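Long-range contacts in laccase (Botrytis aclada, PDB 3SQR), which oxidises phenolic compounds at copper centres while reducing dioxygen to water, and probably serves in lignin degradation and detoxification of lignin-derived products: residues A[52-57]-A[377-382]; A[178-183]-A[199-204]; A[402-407]-A[459-464]. One frame throughout, in Å; residues are numbered along the deposited sequence.

Contact 1 of 3, residues A[52-57]-A[377-382]; sequences YSIDTN and VPHLAL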
loop_
_atom_site.group_PDB
_atom_site.type_symbol
_atom_site.label_atom_id
_atom_site.label_comp_id
_atom_site.label_asym_id
_atom_site.label_seq_id
_atom_site.Cartn_x
_atom_site.Cartn_y
_atom_site.Cartn_z
ATOM N N TYR A 52 -3.623 27.318 4.765
ATOM C CA TYR A 52 -4.307 26.038 4.890
ATOM C C TYR A 52 -3.942 25.426 6.194
ATOM O O TYR A 52 -3.070 25.925 6.915
ATOM C CB TYR A 52 -3.884 25.126 3.762
ATOM C CG TYR A 52 -4.014 25.758 2.411
ATOM C CD1 TYR A 52 -5.245 25.837 1.772
ATOM C CD2 TYR A 52 -2.903 26.283 1.754
ATOM C CE1 TYR A 52 -5.361 26.411 0.526
ATOM C CE2 TYR A 52 -3.019 26.855 0.481
ATOM C CZ TYR A 52 -4.250 26.918 -0.114
ATOM O OH TYR A 52 -4.351 27.466 -1.400
ATOM N N SER A 53 -4.620 24.352 6.526
ATOM C CA SER A 53 -4.389 23.746 7.782
ATOM C C SER A 53 -4.914 22.365 7.766
ATOM O O SER A 53 -5.480 21.874 6.758
ATOM C CB SER A 53 -5.140 24.526 8.877
ATOM O OG SER A 53 -6.528 24.228 8.859
ATOM N N ILE A 54 -4.822 21.761 8.930
ATOM C CA ILE A 54 -5.362 20.435 9.201
ATOM C C ILE A 54 -6.871 20.419 8.998
ATOM O O ILE A 54 -7.481 19.376 8.881
ATOM C CB ILE A 54 -4.946 20.036 10.647
ATOM C CG1 ILE A 54 -4.778 18.549 10.756
ATOM C CG2 ILE A 54 -5.917 20.673 11.707
ATOM C CD1 ILE A 54 -3.633 18.021 9.906
ATOM N N ASP A 55 -7.494 21.623 9.014
ATOM C CA ASP A 55 -8.936 21.700 8.848
ATOM C C ASP A 55 -9.371 21.938 7.400
ATOM O O ASP A 55 -10.594 21.916 7.065
ATOM C CB ASP A 55 -9.487 22.795 9.781
ATOM C CG ASP A 55 -9.315 22.444 11.235
ATOM O OD1 ASP A 55 -9.701 21.312 11.654
ATOM O OD2 ASP A 55 -8.807 23.285 11.943
ATOM N N THR A 56 -8.397 22.122 6.526
ATOM C CA THR A 56 -8.689 22.262 5.126
ATOM C C THR A 56 -9.252 20.980 4.539
ATOM O O THR A 56 -8.707 19.895 4.791
ATOM C CB THR A 56 -7.444 22.695 4.354
ATOM O OG1 THR A 56 -6.944 23.919 4.924
ATOM C CG2 THR A 56 -7.742 22.854 2.840
ATOM N N ASN A 57 -10.337 21.081 3.765
ATOM C CA ASN A 57 -10.859 19.912 3.099
ATOM C C ASN A 57 -10.043 19.656 1.843
ATOM O O ASN A 57 -10.289 20.221 0.809
ATOM C CB ASN A 57 -12.354 20.036 2.771
ATOM C CG ASN A 57 -12.924 18.736 2.208
ATOM O OD1 ASN A 57 -12.215 18.026 1.540
ATOM N ND2 ASN A 57 -14.208 18.455 2.418
ATOM N N VAL A 377 -10.486 8.113 13.966
ATOM C CA VAL A 377 -11.437 9.207 13.749
ATOM C C VAL A 377 -10.782 10.299 12.973
ATOM O O VAL A 377 -9.928 10.946 13.474
ATOM C CB VAL A 377 -11.950 9.761 15.113
ATOM C CG1 VAL A 377 -13.013 10.879 14.886
ATOM C CG2 VAL A 377 -12.491 8.603 15.914
ATOM N N PRO A 378 -11.145 10.469 11.684
ATOM C CA PRO A 378 -10.553 11.507 10.875
ATOM C C PRO A 378 -10.720 12.850 11.550
ATOM O O PRO A 378 -11.789 13.150 12.124
ATOM C CB PRO A 378 -11.326 11.412 9.550
ATOM C CG PRO A 378 -11.755 9.961 9.520
ATOM C CD PRO A 378 -12.147 9.702 10.949
ATOM N N HIS A 379 -9.666 13.633 11.496
ATOM C CA HIS A 379 -9.695 14.956 12.060
ATOM C C HIS A 379 -10.659 15.823 11.266
ATOM O O HIS A 379 -11.469 16.581 11.856
ATOM C CB HIS A 379 -8.316 15.603 12.045
ATOM C CG HIS A 379 -8.375 17.034 12.434
ATOM N ND1 HIS A 379 -8.199 17.438 13.743
ATOM C CD2 HIS A 379 -8.722 18.143 11.736
ATOM C CE1 HIS A 379 -8.395 18.750 13.824
ATOM N NE2 HIS A 379 -8.713 19.204 12.626
ATOM N N LEU A 380 -10.494 15.813 9.945
ATOM C CA LEU A 380 -11.488 16.380 9.065
ATOM C C LEU A 380 -12.708 15.469 8.965
ATOM O O LEU A 380 -12.707 14.401 8.270
ATOM C CB LEU A 380 -10.905 16.673 7.679
ATOM C CG LEU A 380 -11.885 17.317 6.701
ATOM C CD1 LEU A 380 -11.843 18.816 6.747
ATOM C CD2 LEU A 380 -11.547 16.827 5.266
ATOM N N ALA A 381 -13.759 15.834 9.688
ATOM C CA ALA A 381 -14.928 14.993 9.812
ATOM C C ALA A 381 -15.791 15.060 8.567
ATOM O O ALA A 381 -16.139 16.151 8.080
ATOM C CB ALA A 381 -15.805 15.437 11.066
ATOM N N LEU A 382 -16.119 13.899 8.020
ATOM C CA LEU A 382 -16.984 13.828 6.838
ATOM C C LEU A 382 -17.955 12.711 7.020
ATOM O O LEU A 382 -17.640 11.647 7.639
ATOM C CB LEU A 382 -16.130 13.591 5.566
ATOM C CG LEU A 382 -15.069 14.658 5.214
ATOM C CD1 LEU A 382 -14.240 14.100 4.052
ATOM C CD2 LEU A 382 -15.694 15.985 4.864
#

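Contact 2 of 3, residues A[178-183]-A[199-204]; sequences GLFGPL and VIFLQD. With NAG (2-acetamido-2-deoxy-beta-D-glucopyranose), chain C.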
loop_
_atom_site.group_PDB
_atom_site.type_symbol
_atom_site.label_atom_id
_atom_site.label_comp_id
_atom_site.label_asym_id
_atom_site.label_seq_id
_atom_site.Cartn_x
_atom_site.Cartn_y
_atom_site.Cartn_z
ATOM N N GLY A 178 11.338 -5.973 -4.234
ATOM C CA GLY A 178 11.920 -4.712 -3.779
ATOM C C GLY A 178 11.492 -3.466 -4.537
ATOM O O GLY A 178 12.042 -2.393 -4.255
ATOM N N LEU A 179 10.549 -3.597 -5.496
ATOM C CA LEU A 179 10.169 -2.534 -6.409
ATOM C C LEU A 179 9.122 -1.565 -5.772
ATOM O O LEU A 179 7.937 -1.517 -6.138
ATOM C CB LEU A 179 9.728 -3.076 -7.760
ATOM C CG LEU A 179 9.734 -2.095 -8.900
ATOM C CD1 LEU A 179 11.066 -1.280 -9.047
ATOM C CD2 LEU A 179 9.488 -2.890 -10.247
ATOM N N PHE A 180 9.590 -0.876 -4.758
ATOM C CA PHE A 180 8.782 0.110 -4.011
ATOM C C PHE A 180 9.675 1.176 -3.387
ATOM O O PHE A 180 10.865 0.973 -3.257
ATOM C CB PHE A 180 7.977 -0.598 -2.895
ATOM C CG PHE A 180 8.819 -1.157 -1.797
ATOM C CD1 PHE A 180 9.169 -0.362 -0.705
ATOM C CD2 PHE A 180 9.287 -2.443 -1.832
ATOM C CE1 PHE A 180 9.982 -0.838 0.332
ATOM C CE2 PHE A 180 10.070 -2.940 -0.757
ATOM C CZ PHE A 180 10.443 -2.133 0.283
ATOM N N GLY A 181 9.100 2.295 -3.019
ATOM C CA GLY A 181 9.829 3.373 -2.356
ATOM C C GLY A 181 8.849 4.236 -1.627
ATOM O O GLY A 181 7.612 4.040 -1.754
ATOM N N PRO A 182 9.362 5.145 -0.793
ATOM C CA PRO A 182 8.486 5.997 -0.025
ATOM C C PRO A 182 8.045 7.207 -0.845
ATOM O O PRO A 182 8.825 7.763 -1.610
ATOM C CB PRO A 182 9.366 6.429 1.137
ATOM C CG PRO A 182 10.768 6.420 0.621
ATOM C CD PRO A 182 10.783 5.355 -0.498
ATOM N N LEU A 183 6.797 7.636 -0.641
ATOM C CA LEU A 183 6.302 8.856 -1.189
ATOM C C LEU A 183 5.718 9.667 -0.045
ATOM O O LEU A 183 4.701 9.267 0.515
ATOM C CB LEU A 183 5.216 8.515 -2.202
ATOM C CG LEU A 183 4.399 9.663 -2.816
ATOM C CD1 LEU A 183 5.159 10.800 -3.375
ATOM C CD2 LEU A 183 3.520 9.026 -3.980
ATOM N N VAL A 199 10.166 7.312 6.888
ATOM C CA VAL A 199 9.420 6.042 6.807
ATOM C C VAL A 199 10.207 4.930 7.471
ATOM O O VAL A 199 11.480 4.918 7.483
ATOM C CB VAL A 199 9.135 5.691 5.331
ATOM C CG1 VAL A 199 8.590 4.297 5.194
ATOM C CG2 VAL A 199 8.068 6.646 4.701
ATOM N N ILE A 200 9.489 4.016 8.051
ATOM C CA ILE A 200 10.053 2.712 8.465
ATOM C C ILE A 200 9.198 1.667 7.784
ATOM O O ILE A 200 8.011 1.516 8.089
ATOM C CB ILE A 200 9.957 2.473 9.994
ATOM C CG1 ILE A 200 10.725 3.573 10.738
ATOM C CG2 ILE A 200 10.444 1.047 10.360
ATOM C CD1 ILE A 200 10.663 3.518 12.254
ATOM N N PHE A 201 9.770 1.023 6.761
ATOM C CA PHE A 201 9.143 -0.060 6.079
ATOM C C PHE A 201 9.190 -1.342 6.876
ATOM O O PHE A 201 10.173 -1.649 7.527
ATOM C CB PHE A 201 9.788 -0.302 4.722
ATOM C CG PHE A 201 9.520 0.797 3.732
ATOM C CD1 PHE A 201 8.271 0.891 3.135
ATOM C CD2 PHE A 201 10.492 1.724 3.399
ATOM C CE1 PHE A 201 8.009 1.870 2.245
ATOM C CE2 PHE A 201 10.243 2.702 2.466
ATOM C CZ PHE A 201 9.008 2.764 1.878
ATOM N N LEU A 202 8.079 -2.041 6.894
ATOM C CA LEU A 202 7.982 -3.345 7.553
ATOM C C LEU A 202 7.616 -4.343 6.458
ATOM O O LEU A 202 6.658 -4.138 5.727
ATOM C CB LEU A 202 6.946 -3.289 8.664
ATOM C CG LEU A 202 7.096 -2.265 9.757
ATOM C CD1 LEU A 202 5.784 -2.182 10.565
ATOM C CD2 LEU A 202 8.338 -2.595 10.601
ATOM N N GLN A 203 8.373 -5.417 6.305
ATOM C CA GLN A 203 8.072 -6.399 5.279
ATOM C C GLN A 203 8.657 -7.751 5.632
ATOM O O GLN A 203 9.561 -7.880 6.443
ATOM C CB GLN A 203 8.633 -5.963 3.935
ATOM C CG GLN A 203 10.141 -5.828 3.964
ATOM C CD GLN A 203 10.738 -5.225 2.730
ATOM O OE1 GLN A 203 11.346 -4.182 2.776
ATOM N NE2 GLN A 203 10.660 -5.952 1.619
ATOM N N ASP A 204 8.082 -8.751 4.997
ATOM C CA ASP A 204 8.710 -10.053 4.833
ATOM C C ASP A 204 9.833 -9.857 3.820
ATOM O O ASP A 204 9.916 -8.810 3.153
ATOM C CB ASP A 204 7.704 -11.148 4.384
ATOM C CG ASP A 204 6.735 -10.693 3.311
ATOM O OD1 ASP A 204 7.053 -9.750 2.538
ATOM O OD2 ASP A 204 5.638 -11.299 3.235
HETATM C C1 NAG C . 14.402 4.289 6.224
HETATM C C2 NAG C . 14.865 5.469 7.073
HETATM C C3 NAG C . 14.622 6.731 6.269
HETATM C C4 NAG C . 15.341 6.697 4.928
HETATM C C5 NAG C . 15.112 5.328 4.210
HETATM C C6 NAG C . 16.272 4.994 3.305
HETATM C C7 NAG C . 14.515 5.869 9.435
HETATM C C8 NAG C . 13.545 6.107 10.580
HETATM N N2 NAG C . 14.030 5.644 8.222
HETATM O O3 NAG C . 14.977 7.889 6.987
HETATM O O4 NAG C . 14.854 7.761 4.089
HETATM O O5 NAG C . 15.184 4.225 5.078
HETATM O O6 NAG C . 15.883 3.970 2.388
HETATM O O7 NAG C . 15.741 5.874 9.586
#

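Contact 3 of 3, residues A[402-407]-A[459-464]; sequences FTWTIN and FGIWHP. With CU (copper (II) ion), chain D; NAG (2-acetamido-2-deoxy-beta-D-glucopyranose), chain I.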
loop_
_atom_site.group_PDB
_atom_site.type_symbol
_atom_site.label_atom_id
_atom_site.label_comp_id
_atom_site.label_asym_id
_atom_site.label_seq_id
_atom_site.Cartn_x
_atom_site.Cartn_y
_atom_site.Cartn_z
ATOM N N PHE A 402 -4.758 -22.143 -7.711
ATOM C CA PHE A 402 -5.692 -21.612 -6.728
ATOM C C PHE A 402 -6.024 -20.184 -7.133
ATOM O O PHE A 402 -5.135 -19.383 -7.333
ATOM C CB PHE A 402 -5.044 -21.585 -5.356
ATOM C CG PHE A 402 -5.947 -21.193 -4.258
ATOM C CD1 PHE A 402 -6.166 -19.847 -3.955
ATOM C CD2 PHE A 402 -6.547 -22.155 -3.470
ATOM C CE1 PHE A 402 -6.999 -19.484 -2.922
ATOM C CE2 PHE A 402 -7.378 -21.793 -2.430
ATOM C CZ PHE A 402 -7.609 -20.436 -2.168
ATOM N N THR A 403 -7.302 -19.887 -7.227
ATOM C CA THR A 403 -7.758 -18.559 -7.574
ATOM C C THR A 403 -8.780 -18.130 -6.542
ATOM O O THR A 403 -9.523 -18.957 -6.022
ATOM C CB THR A 403 -8.421 -18.465 -8.939
ATOM O OG1 THR A 403 -9.635 -19.239 -8.951
ATOM C CG2 THR A 403 -7.520 -18.939 -10.051
ATOM N N TRP A 404 -8.815 -16.825 -6.279
ATOM C CA TRP A 404 -9.895 -16.184 -5.537
ATOM C C TRP A 404 -10.941 -15.683 -6.529
ATOM O O TRP A 404 -10.582 -15.218 -7.628
ATOM C CB TRP A 404 -9.367 -14.992 -4.711
ATOM C CG TRP A 404 -8.275 -15.342 -3.779
ATOM C CD1 TRP A 404 -6.958 -15.260 -4.040
ATOM C CD2 TRP A 404 -8.395 -15.936 -2.479
ATOM N NE1 TRP A 404 -6.238 -15.700 -2.962
ATOM C CE2 TRP A 404 -7.085 -16.128 -1.989
ATOM C CE3 TRP A 404 -9.483 -16.339 -1.688
ATOM C CZ2 TRP A 404 -6.817 -16.701 -0.770
ATOM C CZ3 TRP A 404 -9.206 -16.896 -0.445
ATOM C CH2 TRP A 404 -7.886 -17.074 0.001
ATOM N N THR A 405 -12.206 -15.657 -6.111
ATOM C CA THR A 405 -13.239 -15.164 -6.947
ATOM C C THR A 405 -14.056 -14.136 -6.204
ATOM O O THR A 405 -14.168 -14.148 -5.001
ATOM C CB THR A 405 -14.172 -16.324 -7.430
ATOM O OG1 THR A 405 -14.747 -16.901 -6.253
ATOM C CG2 THR A 405 -13.379 -17.393 -8.256
ATOM N N ILE A 406 -14.581 -13.209 -6.987
ATOM C CA ILE A 406 -15.514 -12.185 -6.553
ATOM C C ILE A 406 -16.765 -12.395 -7.380
ATOM O O ILE A 406 -16.750 -12.274 -8.619
ATOM C CB ILE A 406 -14.978 -10.822 -6.892
ATOM C CG1 ILE A 406 -13.532 -10.709 -6.381
ATOM C CG2 ILE A 406 -15.897 -9.742 -6.256
ATOM C CD1 ILE A 406 -13.426 -10.039 -5.071
ATOM N N ASN A 407 -17.831 -12.723 -6.689
ATOM C CA ASN A 407 -19.047 -13.223 -7.303
ATOM C C ASN A 407 -18.757 -14.171 -8.416
ATOM O O ASN A 407 -19.192 -13.999 -9.562
ATOM C CB ASN A 407 -19.875 -12.040 -7.771
ATOM C CG ASN A 407 -20.725 -11.535 -6.694
ATOM O OD1 ASN A 407 -20.281 -11.373 -5.574
ATOM N ND2 ASN A 407 -21.975 -11.266 -7.015
ATOM N N PHE A 459 -11.944 -19.335 5.037
ATOM C CA PHE A 459 -10.567 -19.447 5.524
ATOM C C PHE A 459 -10.285 -18.484 6.657
ATOM O O PHE A 459 -9.305 -18.611 7.376
ATOM C CB PHE A 459 -9.604 -19.184 4.389
ATOM C CG PHE A 459 -9.744 -20.117 3.253
ATOM C CD1 PHE A 459 -9.732 -21.491 3.422
ATOM C CD2 PHE A 459 -9.886 -19.613 1.963
ATOM C CE1 PHE A 459 -9.842 -22.352 2.326
ATOM C CE2 PHE A 459 -10.017 -20.479 0.878
ATOM C CZ PHE A 459 -9.989 -21.834 1.061
ATOM N N GLY A 460 -11.152 -17.486 6.841
ATOM C CA GLY A 460 -10.950 -16.614 7.942
ATOM C C GLY A 460 -9.642 -15.788 7.869
ATOM O O GLY A 460 -9.153 -15.331 8.901
ATOM N N ILE A 461 -9.152 -15.536 6.654
ATOM C CA ILE A 461 -7.992 -14.638 6.460
ATOM C C ILE A 461 -8.448 -13.168 6.506
ATOM O O ILE A 461 -9.492 -12.854 5.963
ATOM C CB ILE A 461 -7.283 -14.897 5.144
ATOM C CG1 ILE A 461 -6.568 -16.292 5.144
ATOM C CG2 ILE A 461 -6.223 -13.756 4.935
ATOM C CD1 ILE A 461 -6.335 -16.906 3.756
ATOM N N TRP A 462 -7.690 -12.287 7.160
ATOM C CA TRP A 462 -8.018 -10.835 7.138
ATOM C C TRP A 462 -7.305 -10.148 5.958
ATOM O O TRP A 462 -6.071 -9.957 6.011
ATOM C CB TRP A 462 -7.593 -10.183 8.465
ATOM C CG TRP A 462 -8.457 -10.572 9.594
ATOM C CD1 TRP A 462 -8.633 -11.826 10.090
ATOM C CD2 TRP A 462 -9.281 -9.703 10.390
ATOM N NE1 TRP A 462 -9.481 -11.792 11.171
ATOM C CE2 TRP A 462 -9.920 -10.507 11.354
ATOM C CE3 TRP A 462 -9.528 -8.334 10.378
ATOM C CZ2 TRP A 462 -10.803 -9.987 12.299
ATOM C CZ3 TRP A 462 -10.425 -7.798 11.337
ATOM C CH2 TRP A 462 -11.039 -8.632 12.276
ATOM N N HIS A 463 -8.045 -9.885 4.875
ATOM C CA HIS A 463 -7.500 -9.456 3.590
ATOM C C HIS A 463 -7.404 -7.936 3.551
ATOM O O HIS A 463 -8.411 -7.260 3.751
ATOM C CB HIS A 463 -8.361 -9.904 2.395
ATOM C CG HIS A 463 -8.586 -11.380 2.327
ATOM N ND1 HIS A 463 -7.777 -12.216 1.599
ATOM C CD2 HIS A 463 -9.529 -12.171 2.910
ATOM C CE1 HIS A 463 -8.189 -13.473 1.748
ATOM N NE2 HIS A 463 -9.276 -13.463 2.503
ATOM N N PRO A 464 -6.181 -7.391 3.372
ATOM C CA PRO A 464 -6.029 -5.921 3.290
ATOM C C PRO A 464 -6.550 -5.402 1.958
ATOM O O PRO A 464 -5.953 -5.635 0.897
ATOM C CB PRO A 464 -4.529 -5.727 3.415
ATOM C CG PRO A 464 -3.949 -7.033 2.807
ATOM C CD PRO A 464 -4.887 -8.096 3.266
HETATM CU CU CU D . -6.158 -11.683 0.535
HETATM C C1 NAG I . -22.912 -10.817 -6.028
HETATM C C2 NAG I . -23.860 -9.712 -6.477
HETATM C C3 NAG I . -24.873 -9.455 -5.373
HETATM C C4 NAG I . -25.573 -10.739 -4.978
HETATM C C5 NAG I . -24.507 -11.724 -4.497
HETATM C C6 NAG I . -25.129 -13.050 -4.023
HETATM C C7 NAG I . -23.044 -7.990 -8.060
HETATM C C8 NAG I . -22.360 -6.660 -8.269
HETATM N N2 NAG I . -23.191 -8.433 -6.821
HETATM O O3 NAG I . -25.788 -8.529 -5.891
HETATM O O4 NAG I . -26.448 -10.465 -3.905
HETATM O O5 NAG I . -23.674 -11.956 -5.622
HETATM O O6 NAG I . -25.825 -13.589 -5.127
HETATM O O7 NAG I . -23.435 -8.610 -9.043
#

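Contact 1 of 3, residues A[52-57]-A[377-382]
Asp55 and His379 meet through a single short hydrogen bond, His379 NE2 giving its N-H to Asp55 OD1 at 2.5 Å. The oxygen lies close to the imidazole plane, but the donor approaches it from above the carboxylate, 37° out of that plane. Ile54 crosses the His379 ring at about a right angle: CG1 sits over one face, 4.3 Å from the ring centroid in a CH-pi contact, and CG2 comes to 3.3 Å from His379 NE2. Further along the two segments, Leu380 CD1 rests against Asp55 O (3.4 Å), while its CD2 touches Asn57 CA. Leu382 CD2 reaches Asn57 ND2 at 3.8 Å. Behind this shell, residues 53-56 form a type I turn. Ser53 OG accepts from Asp55 N (2.8 Å) in an ST turn, and Thr56 OG1 accepts from Ser53 N, which braces the backbone that carries the carboxylate. With CG anti to the backbone N (chi1 -174°), Asn57 sets its amide carbon beside Leu380 CD2; OD1 accepts from Tyr59 N. On the other side Leu380 O receives Arg498 NH2. A carboxylate accepting from NE2 would probably raise the basicity of His379 and make a protonated ring more likely.

Contact 2 of 3, residues A[178-183]-A[199-204]
Phe180 turns its edge to the face of Phe201 in an edge-to-face aromatic pair, with CE1 over the centre of the Phe201 ring, centroids 5.0 Å apart and planes at 65°. Val199 CG1 lies over the centre of the opposite face, 3.5 Å above the plane, so the Phe201 ring is clamped between an aromatic edge and a methyl group. Apolar packing continues at the rim of that ring: Pro182 crosses Phe201 at about a right angle, CB touching CZ at 3.8 Å, and the same CB meets Val199 CG2 at 3.8 Å. No hydrogen bond joins the two segments. Their strands run roughly antiparallel, at 148°, but their axes stay 8.8 Å apart and they belong to different sheets: 180-186 to a sheet of the first cupredoxin domain, 195-205 to one of the second. Facing side chains here form part of the interface between the two domains. Polar contacts lie at its ends. Gln203 OE1 comes to the edge of the Phe180 ring, 3.4 Å from CZ, and Gln203 NE2 makes a weak bond to Asp204 O. At the other end the attached sugar donates from NAG N2 to Val199 O at 2.8 Å, its acetyl methyl resting on Ile200. Phe180 also packs on His168, a copper ligand.

Contact 3 of 3, residues A[402-407]-A[459-464]
His463, a ligand of the type 1 copper, presents its ring edge to Trp404 across this contact, within the third cupredoxin domain. Its CE1 stands over one face of the indole, toward the rim and 4.0 Å from Trp404 CH2; the six-membered ring and the imidazole lie at 77°, with centroids 5.3 Å apart, an edge-to-face pair. The other indole face takes Phe402 CE1, 3.4 Å above its plane and also offset toward the rim. Phe459 is the exposed member of the cluster. It meets Trp404 rim to rim, CD2 to CZ3 at 3.7 Å, with the planes almost perpendicular at 86°, and reaches Phe402 tip to tip, CE2 to CZ at 3.9 Å. Ile461 sends CD1 to the Trp404 rim, while its CG2 lies over the centre of the His463 ring. His463 binds the copper through ND1 at 2.0 Å. Trp404 also meets the ring of His531 and gives NE1 to Glu534 in a weak bond. At the end of segment 402-407, Asn407 ND2 is joined covalently to NAG C1 at 1.4 Å, an N-linked glycan. Cys526 and His531 complete the two-histidine, one-cysteine ligand set characteristic of a type 1 copper centre in a multicopper oxidase.

In the fold
The three contacts lie in separate parts of a three-domain multicopper oxidase and do not touch. Contact 1, at the surface and away from the copper sites, ties the N-terminal region to the connection between strands 344-348 and 387-398; its nearest atoms are about 15 Å from contact 2 and 16 Å from contact 3. Contact 2, the most central, joins the first two domains, and its Phe180 side chain lies about 8 Å from a copper ion of the trinuclear cluster. Contact 3 flanks the type 1 copper, and its His463 side chain is about 13 Å from another copper. Contacts 2 and 3 have centres about 24 Å apart; contact 2 lies near the trinuclear cluster, contact 3 supplies a type 1 copper ligand.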